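Local coordinates for CELL WALL surface anchor family protein (Streptococcus pneumoniae, PDB 2WW8) that serves as the adhesin of the pneumococcal pilus and probably attaches the bacterium to host cells through an integrin-like, metal-binding domain, at residues A245-R250 / I385-P390. Numbering follows the deposited sequence.
Sequences ARRAER and ITDGVP. With MG (magnesium ion), chain B.
Arg247, in the first turn of helix 247-263, sends its guanidinium to the carboxylate of Asp387, just past the end of strand 379-386. NH1 of Arg247 donates to OD2 of Asp387 at 2.8 Å, a bent hydrogen bond (141°) within a salt bridge. The acceptor lies near the guanidinium plane, at its edge, whereas the donor sits above the carboxylate plane, the two planes standing almost perpendicular (84°). CG of Arg247 is anti to the carbonyl carbon (chi1 -69°), and the chain then runs extended to NE. OD1 of Asp387 binds the magnesium ion at 2.2 Å. Ser234, Ser236 and three waters complete this site at the C-terminal ends of the strands of the parallel sheet, the arrangement of a metal-ion-dependent adhesion site in an integrin I-like (von Willebrand factor A) domain. Cation and arginine thus share one carboxylate, which probably keeps it anionic. The tight part is this bond at the buried aspartate; behind it an ST turn, Gly388 N to Thr386 OG1, shapes the loop, and Asp232 bonds Asp387 N and Thr386 OG1. The arginine side is looser: Arg247 is partly exposed and hydrogen-bonds the aspartate through NH1 alone. Next to it, NE and NH2 of Arg246 donate to OE2 and OE1 of Glu249, which lie in the guanidinium plane.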
ATOM      1  N   ALA A 245      25.767 -17.843 -22.723  1.00 14.53           N
ATOM      2  CA  ALA A 245      25.036 -16.661 -23.177  1.00 14.63           C
ATOM      3  C   ALA A 245      23.575 -16.561 -22.695  1.00 13.95           C
ATOM      4  O   ALA A 245      23.006 -15.498 -22.873  1.00 14.44           O
ATOM      5  CB  ALA A 245      25.047 -16.554 -24.700  1.00 13.94           C
ATOM      6  N   ARG A 246      22.994 -17.609 -22.107  1.00 10.81           N
ATOM      7  CA  ARG A 246      21.654 -17.534 -21.530  1.00 12.82           C
ATOM      8  C   ARG A 246      20.621 -17.214 -22.641  1.00 13.11           C
ATOM      9  O   ARG A 246      19.693 -16.415 -22.440  1.00 14.57           O
ATOM     10  CB  ARG A 246      21.589 -16.512 -20.355  1.00 11.40           C
ATOM     11  CG  ARG A 246      22.753 -16.403 -19.356  1.00 15.23           C
ATOM     12  CD  ARG A 246      23.076 -17.715 -18.669  1.00 13.82           C
ATOM     13  NE  ARG A 246      21.868 -18.180 -18.005  1.00 16.80           N
ATOM     14  CZ  ARG A 246      21.729 -19.362 -17.420  1.00 18.30           C
ATOM     15  NH1 ARG A 246      22.728 -20.241 -17.411  1.00 21.33           N
ATOM     16  NH2 ARG A 246      20.578 -19.663 -16.843  1.00 15.38           N
ATOM     17  N   ARG A 247      20.794 -17.783 -23.833  1.00 12.32           N
ATOM     18  CA  ARG A 247      19.919 -17.431 -24.937  1.00 12.75           C
ATOM     19  C   ARG A 247      18.430 -17.653 -24.642  1.00 13.47           C
ATOM     20  O   ARG A 247      17.615 -16.716 -24.827  1.00 12.53           O
ATOM     21  CB  ARG A 247      20.284 -18.140 -26.237  1.00 11.68           C
ATOM     22  CG  ARG A 247      21.631 -17.636 -26.819  1.00 10.27           C
ATOM     23  CD  ARG A 247      21.879 -18.270 -28.187  1.00 10.88           C
ATOM     24  NE  ARG A 247      23.159 -17.833 -28.724  1.00 10.98           N
ATOM     25  CZ  ARG A 247      23.678 -18.333 -29.834  1.00 13.85           C
ATOM     26  NH1 ARG A 247      23.056 -19.308 -30.494  1.00 10.42           N
ATOM     27  NH2 ARG A 247      24.850 -17.875 -30.232  1.00 10.25           N
ATOM     28  N   ALA A 248      18.083 -18.858 -24.181  1.00 13.33           N
ATOM     29  CA  ALA A 248      16.680 -19.208 -23.976  1.00 13.35           C
ATOM     30  C   ALA A 248      16.053 -18.300 -22.918  1.00 14.05           C
ATOM     31  O   ALA A 248      14.941 -17.748 -23.107  1.00 14.60           O
ATOM     32  CB  ALA A 248      16.526 -20.673 -23.675  1.00 12.41           C
ATOM     33  N   GLU A 249      16.754 -18.136 -21.808  1.00 14.60           N
ATOM     34  CA  GLU A 249      16.133 -17.384 -20.747  1.00 14.19           C
ATOM     35  C   GLU A 249      15.950 -15.922 -21.129  1.00 15.31           C
ATOM     36  O   GLU A 249      14.939 -15.296 -20.788  1.00 15.88           O
ATOM     37  CB  GLU A 249      16.763 -17.593 -19.365  1.00 16.70           C
ATOM     38  CG  GLU A 249      17.929 -16.781 -19.051  1.00 18.19           C
ATOM     39  CD  GLU A 249      18.614 -17.098 -17.734  1.00 24.52           C
ATOM     40  OE1 GLU A 249      18.269 -18.048 -17.000  1.00 22.12           O
ATOM     41  OE2 GLU A 249      19.573 -16.368 -17.455  1.00 22.45           O
ATOM     42  N   ARG A 250      16.926 -15.342 -21.806  1.00 11.80           N
ATOM     43  CA  ARG A 250      16.807 -13.957 -22.160  1.00 12.36           C
ATOM     44  C   ARG A 250      15.784 -13.724 -23.270  1.00 12.23           C
ATOM     45  O   ARG A 250      15.116 -12.697 -23.261  1.00 14.18           O
ATOM     46  CB  ARG A 250      18.171 -13.295 -22.434  1.00 12.12           C
ATOM     47  CG  ARG A 250      19.060 -13.263 -21.176  1.00 11.39           C
ATOM     48  CD  ARG A 250      20.440 -12.755 -21.482  1.00 15.32           C
ATOM     49  NE  ARG A 250      21.193 -12.728 -20.248  1.00 15.08           N
ATOM     50  CZ  ARG A 250      22.515 -12.554 -20.124  1.00 19.52           C
ATOM     51  NH1 ARG A 250      23.318 -12.333 -21.166  1.00 13.50           N
ATOM     52  NH2 ARG A 250      23.043 -12.542 -18.907  1.00 14.13           N
ATOM     53  N   ILE A 385      11.918 -14.465 -33.338  1.00 12.21           N
ATOM     54  CA  ILE A 385      13.175 -14.459 -32.617  1.00 13.64           C
ATOM     55  C   ILE A 385      13.852 -15.792 -32.971  1.00 15.88           C
ATOM     56  O   ILE A 385      13.304 -16.889 -32.725  1.00 13.90           O
ATOM     57  CB  ILE A 385      12.959 -14.370 -31.096  1.00 16.28           C
ATOM     58  CG1 ILE A 385      12.351 -13.011 -30.744  1.00 15.72           C
ATOM     59  CG2 ILE A 385      14.277 -14.637 -30.286  1.00 14.20           C
ATOM     60  CD1 ILE A 385      11.468 -13.102 -29.469  1.00 21.32           C
ATOM     61  N   THR A 386      15.060 -15.705 -33.519  1.00 14.10           N
ATOM     62  CA  THR A 386      15.726 -16.972 -33.843  1.00 15.54           C
ATOM     63  C   THR A 386      17.242 -16.881 -33.597  1.00 16.31           C
ATOM     64  O   THR A 386      17.797 -15.759 -33.640  1.00 14.86           O
ATOM     65  CB  THR A 386      15.401 -17.354 -35.310  1.00 17.46           C
ATOM     66  OG1 THR A 386      16.225 -18.441 -35.735  1.00 19.46           O
ATOM     67  CG2 THR A 386      15.551 -16.189 -36.252  1.00 16.72           C
ATOM     68  N   ASP A 387      17.903 -18.036 -33.411  1.00 15.62           N
ATOM     69  CA  ASP A 387      19.380 -17.991 -33.317  1.00 15.56           C
ATOM     70  C   ASP A 387      20.024 -18.840 -34.418  1.00 14.56           C
ATOM     71  O   ASP A 387      21.165 -19.259 -34.289  1.00 15.61           O
ATOM     72  CB  ASP A 387      19.887 -18.378 -31.932  1.00 12.75           C
ATOM     73  CG  ASP A 387      19.898 -19.881 -31.741  1.00 15.21           C
ATOM     74  OD1 ASP A 387      19.211 -20.617 -32.477  1.00 16.13           O
ATOM     75  OD2 ASP A 387      20.519 -20.350 -30.777  1.00 15.16           O
ATOM     76  N   GLY A 388      19.316 -19.118 -35.499  1.00 14.80           N
ATOM     77  CA  GLY A 388      19.976 -19.882 -36.565  1.00 15.56           C
ATOM     78  C   GLY A 388      19.227 -20.011 -37.874  1.00 16.09           C
ATOM     79  O   GLY A 388      18.002 -19.900 -37.950  1.00 17.03           O
ATOM     80  N   VAL A 389      20.000 -20.188 -38.926  1.00 17.05           N
ATOM     81  CA  VAL A 389      19.482 -20.463 -40.249  1.00 16.90           C
ATOM     82  C   VAL A 389      18.810 -21.835 -40.323  1.00 15.06           C
ATOM     83  O   VAL A 389      19.133 -22.699 -39.516  1.00 12.17           O
ATOM     84  CB  VAL A 389      20.594 -20.291 -41.304  1.00 16.13           C
ATOM     85  CG1 VAL A 389      21.221 -18.860 -41.248  1.00 17.33           C
ATOM     86  CG2 VAL A 389      21.691 -21.345 -41.161  1.00 17.60           C
ATOM     87  N   PRO A 390      17.907 -22.019 -41.293  1.00 14.90           N
ATOM     88  CA  PRO A 390      17.146 -23.269 -41.356  1.00 13.49           C
ATOM     89  C   PRO A 390      18.052 -24.465 -41.680  1.00 12.33           C
ATOM     90  O   PRO A 390      19.020 -24.353 -42.418  1.00 13.32           O
ATOM     91  CB  PRO A 390      16.122 -23.052 -42.505  1.00 13.29           C
ATOM     92  CG  PRO A 390      16.649 -21.876 -43.360  1.00 13.89           C
ATOM     93  CD  PRO A 390      17.484 -21.037 -42.340  1.00 16.69           C
TER
HETATM   94 MG    MG B1000      19.452 -22.678 -33.170  1.00 21.09          MG
HETATM   95  O   HOH W   1      21.255 -21.994 -33.991  1.00 19.78           O
HETATM   96  O   HOH W   2      20.057 -24.525 -33.759  1.00 18.96           O
HETATM   97  O   HOH W   3      18.141 -22.224 -34.726  1.00 16.77           O